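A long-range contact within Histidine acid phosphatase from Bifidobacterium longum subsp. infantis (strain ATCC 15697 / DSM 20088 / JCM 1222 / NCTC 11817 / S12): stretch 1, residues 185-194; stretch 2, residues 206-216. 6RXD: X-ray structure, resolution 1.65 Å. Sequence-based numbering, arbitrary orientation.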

# COMPACT_ATOMS: atom_id res chain seq x y z
N PRO A 185 -6.59 11.95 9.98
CA PRO A 185 -5.40 11.14 10.28
C PRO A 185 -5.59 10.21 11.48
O PRO A 185 -4.72 9.37 11.71
CB PRO A 185 -4.33 12.21 10.58
CG PRO A 185 -5.11 13.39 11.04
CD PRO A 185 -6.36 13.38 10.23
N ASP A 186 -6.69 10.34 12.22
CA ASP A 186 -6.95 9.40 13.31
C ASP A 186 -7.34 8.04 12.76
O ASP A 186 -7.08 7.01 13.38
CB ASP A 186 -8.05 9.91 14.24
CG ASP A 186 -7.64 11.13 15.03
OD1 ASP A 186 -6.44 11.47 15.01
OD2 ASP A 186 -8.51 11.74 15.68
N THR A 187 -7.98 8.04 11.60
CA THR A 187 -8.37 6.76 11.01
C THR A 187 -7.50 6.36 9.83
O THR A 187 -7.49 5.20 9.44
CB THR A 187 -9.83 6.76 10.54
OG1 THR A 187 -9.99 7.70 9.48
CG2 THR A 187 -10.79 7.11 11.69
N LEU A 188 -6.76 7.31 9.27
CA LEU A 188 -5.97 7.03 8.08
C LEU A 188 -4.47 7.30 8.25
O LEU A 188 -3.70 7.17 7.30
CB LEU A 188 -6.50 7.83 6.89
CG LEU A 188 -8.00 7.62 6.59
CD1 LEU A 188 -8.47 8.59 5.51
CD2 LEU A 188 -8.27 6.18 6.15
N TYR A 189 -4.06 7.65 9.47
CA TYR A 189 -2.64 7.81 9.78
C TYR A 189 -2.44 7.52 11.26
O TYR A 189 -1.77 8.27 11.97
CB TYR A 189 -2.17 9.22 9.42
CG TYR A 189 -0.75 9.31 8.90
CD1 TYR A 189 0.29 9.77 9.71
CD2 TYR A 189 -0.45 8.95 7.59
CE1 TYR A 189 1.58 9.87 9.22
CE2 TYR A 189 0.84 9.05 7.09
CZ TYR A 189 1.85 9.52 7.91
OH TYR A 189 3.13 9.61 7.42
N PHE A 190 -3.03 6.42 11.72
CA PHE A 190 -3.06 6.09 13.15
C PHE A 190 -1.73 5.58 13.67
O PHE A 190 -1.58 5.37 14.88
CB PHE A 190 -4.17 5.05 13.44
CG PHE A 190 -4.25 3.94 12.42
CD1 PHE A 190 -3.24 2.97 12.33
CD2 PHE A 190 -5.32 3.87 11.55
CE1 PHE A 190 -3.32 1.94 11.38
CE2 PHE A 190 -5.40 2.85 10.60
CZ PHE A 190 -4.40 1.89 10.52
N HIS A 191 -0.77 5.40 12.78
CA HIS A 191 0.49 4.74 13.13
C HIS A 191 1.55 5.74 13.61
O HIS A 191 2.61 5.34 14.08
CB HIS A 191 1.01 3.92 11.95
CG HIS A 191 1.27 4.74 10.72
ND1 HIS A 191 0.25 5.30 9.97
CD2 HIS A 191 2.43 5.11 10.13
CE1 HIS A 191 0.79 5.98 8.96
NE2 HIS A 191 2.10 5.88 9.04
N LYS A 192 1.25 7.03 13.51
CA LYS A 192 2.22 8.06 13.91
C LYS A 192 1.56 9.19 14.65
O LYS A 192 0.41 9.52 14.40
CB LYS A 192 2.94 8.64 12.69
CG LYS A 192 4.06 7.77 12.18
CD LYS A 192 4.74 8.40 10.99
CE LYS A 192 5.89 7.53 10.50
NZ LYS A 192 6.30 7.89 9.11
N VAL A 193 2.32 9.81 15.56
CA VAL A 193 1.82 10.97 16.28
C VAL A 193 1.77 12.18 15.35
O VAL A 193 0.83 12.97 15.39
CB VAL A 193 2.69 11.26 17.52
CG1 VAL A 193 2.39 12.66 18.08
CG2 VAL A 193 2.46 10.19 18.59
N GLN A 194 2.79 12.30 14.51
CA GLN A 194 2.88 13.41 13.57
C GLN A 194 2.00 13.18 12.35
O GLN A 194 2.22 12.24 11.59
CB GLN A 194 4.33 13.62 13.11
CG GLN A 194 5.30 13.95 14.24
CD GLN A 194 5.54 12.80 15.19
OE1 GLN A 194 5.53 11.63 14.78
NE2 GLN A 194 5.76 13.12 16.46
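Stretch 2 206-216: KAYDIANNYQN

Stretch 2 is helical throughout, and its phi/psi values stay close to -62/-43 from K206 to N216. It packs one flank against stretch 1, where a short helix ends at L188 and a type I turn from Y189 to K192 leads into V193. The two stretches advance in the same general sense: D186 lies nearest A207 (CA to CA, 5.9 Å) and K192 nearest A211 (CA to CA, 4.8 Å).

A207, A211, Y214 and Q215 direct their CA-to-CB bonds toward stretch 1, in keeping with the helical repeat. The close approach at A211 goes with its small side chain: CB lies 3.4 Å from F190 O and 3.4 Å from K192 C, so the methyl group rests directly on turn backbone. At A207, CB meets D186 OD1 at 3.5 Å; the m rotamer of D186 brings the carboxylate nearer the helix although its CA-to-CB bond points sideways.

Q215 supplies the direct hydrogen bond between the stretches. With chi1 and chi2 both m and chi3 at -24°, its amide reaches back to the turn, and NE2 donates to H191 O at 2.6 Å with a nearly linear angle of 172°. The same NE2 lies 3.6 Å from K192 CG. Y214, chi1 t, brings ring atom CD2 to 3.6 Å from H191 O, while its hydroxyl is hydrogen-bonded elsewhere in the structure.

V193, with chi1 t, sets both methyl groups against the helix: V193 CG1 approaches Y208 CE1 at 3.7 Å, and V193 CG2 lies 3.9 Å from the same Y208 CE1 and 4.0 Å from both A211 CB and N212 CB. The t rotamer of Y208 carries its ring to this apolar contact. Near A207, a water donates to both F190 O (2.9 Å from the water O) and A207 O (2.7 Å from the water O), linking the two backbones.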

# COMPACT_ATOMS: atom_id res chain seq x y z
N LYS A 206 -7.05 9.27 22.79
CA LYS A 206 -6.86 7.89 22.36
C LYS A 206 -5.94 7.81 21.15
O LYS A 206 -5.05 6.96 21.10
CB LYS A 206 -8.21 7.24 22.06
CG LYS A 206 -8.09 5.79 21.64
CD LYS A 206 -9.30 5.00 22.09
CE LYS A 206 -9.05 3.52 21.92
NZ LYS A 206 -7.70 3.14 22.43
N ALA A 207 -6.15 8.69 20.18
CA ALA A 207 -5.35 8.65 18.96
C ALA A 207 -3.86 8.80 19.26
O ALA A 207 -3.03 8.08 18.69
CB ALA A 207 -5.81 9.71 17.97
N TYR A 208 -3.52 9.70 20.17
CA TYR A 208 -2.12 9.91 20.53
C TYR A 208 -1.50 8.65 21.13
O TYR A 208 -0.40 8.25 20.74
CB TYR A 208 -1.99 11.08 21.50
CG TYR A 208 -0.56 11.33 21.95
CD1 TYR A 208 0.27 12.18 21.24
CD2 TYR A 208 -0.04 10.71 23.08
CE1 TYR A 208 1.58 12.41 21.64
CE2 TYR A 208 1.27 10.93 23.48
CZ TYR A 208 2.07 11.79 22.76
OH TYR A 208 3.37 12.01 23.17
N ASP A 209 -2.20 8.04 22.09
CA ASP A 209 -1.66 6.88 22.78
C ASP A 209 -1.49 5.70 21.84
O ASP A 209 -0.51 4.97 21.92
CB ASP A 209 -2.55 6.49 23.97
CG ASP A 209 -2.31 7.37 25.19
OD1 ASP A 209 -1.19 7.92 25.33
OD2 ASP A 209 -3.24 7.52 26.01
N ILE A 210 -2.46 5.51 20.94
CA ILE A 210 -2.38 4.42 19.97
C ILE A 210 -1.11 4.54 19.15
O ILE A 210 -0.36 3.57 19.01
CB ILE A 210 -3.61 4.42 19.05
CG1 ILE A 210 -4.84 3.94 19.82
CG2 ILE A 210 -3.37 3.52 17.82
CD1 ILE A 210 -6.13 4.09 19.07
N ALA A 211 -0.85 5.73 18.62
CA ALA A 211 0.32 5.95 17.78
C ALA A 211 1.61 5.91 18.58
O ALA A 211 2.59 5.29 18.16
CB ALA A 211 0.20 7.27 17.05
N ASN A 212 1.63 6.59 19.72
CA ASN A 212 2.84 6.67 20.53
C ASN A 212 3.26 5.32 21.11
O ASN A 212 4.44 4.96 21.07
CB ASN A 212 2.64 7.68 21.66
CG ASN A 212 3.95 8.08 22.31
OD1 ASN A 212 4.90 8.46 21.64
ND2 ASN A 212 4.00 7.99 23.64
N ASN A 213 2.30 4.58 21.67
CA ASN A 213 2.60 3.26 22.22
C ASN A 213 3.11 2.33 21.12
O ASN A 213 4.03 1.55 21.34
CB ASN A 213 1.40 2.65 22.93
CG ASN A 213 0.98 3.44 24.16
OD1 ASN A 213 1.71 4.34 24.60
ND2 ASN A 213 -0.18 3.12 24.71
N TYR A 214 2.54 2.44 19.93
CA TYR A 214 2.99 1.61 18.81
C TYR A 214 4.42 1.95 18.38
O TYR A 214 5.25 1.05 18.20
CB TYR A 214 2.02 1.70 17.62
CG TYR A 214 2.62 1.19 16.33
CD1 TYR A 214 2.63 -0.17 16.03
CD2 TYR A 214 3.18 2.07 15.40
CE1 TYR A 214 3.19 -0.65 14.83
CE2 TYR A 214 3.75 1.61 14.23
CZ TYR A 214 3.75 0.25 13.95
OH TYR A 214 4.32 -0.20 12.78
N GLN A 215 4.73 3.23 18.21
CA GLN A 215 6.08 3.61 17.81
C GLN A 215 7.12 3.20 18.86
O GLN A 215 8.20 2.72 18.51
CB GLN A 215 6.17 5.12 17.51
CG GLN A 215 5.40 5.53 16.25
CD GLN A 215 6.02 4.98 14.98
OE1 GLN A 215 7.21 4.67 14.94
NE2 GLN A 215 5.20 4.85 13.94
N ASN A 216 6.78 3.36 20.13
CA ASN A 216 7.67 2.90 21.20
C ASN A 216 7.83 1.38 21.21
O ASN A 216 8.92 0.86 21.43
CB ASN A 216 7.19 3.40 22.57
CG ASN A 216 7.44 4.88 22.77
OD1 ASN A 216 8.32 5.47 22.14
ND2 ASN A 216 6.65 5.51 23.65
O HOH W 1 -3.54 6.94 16.30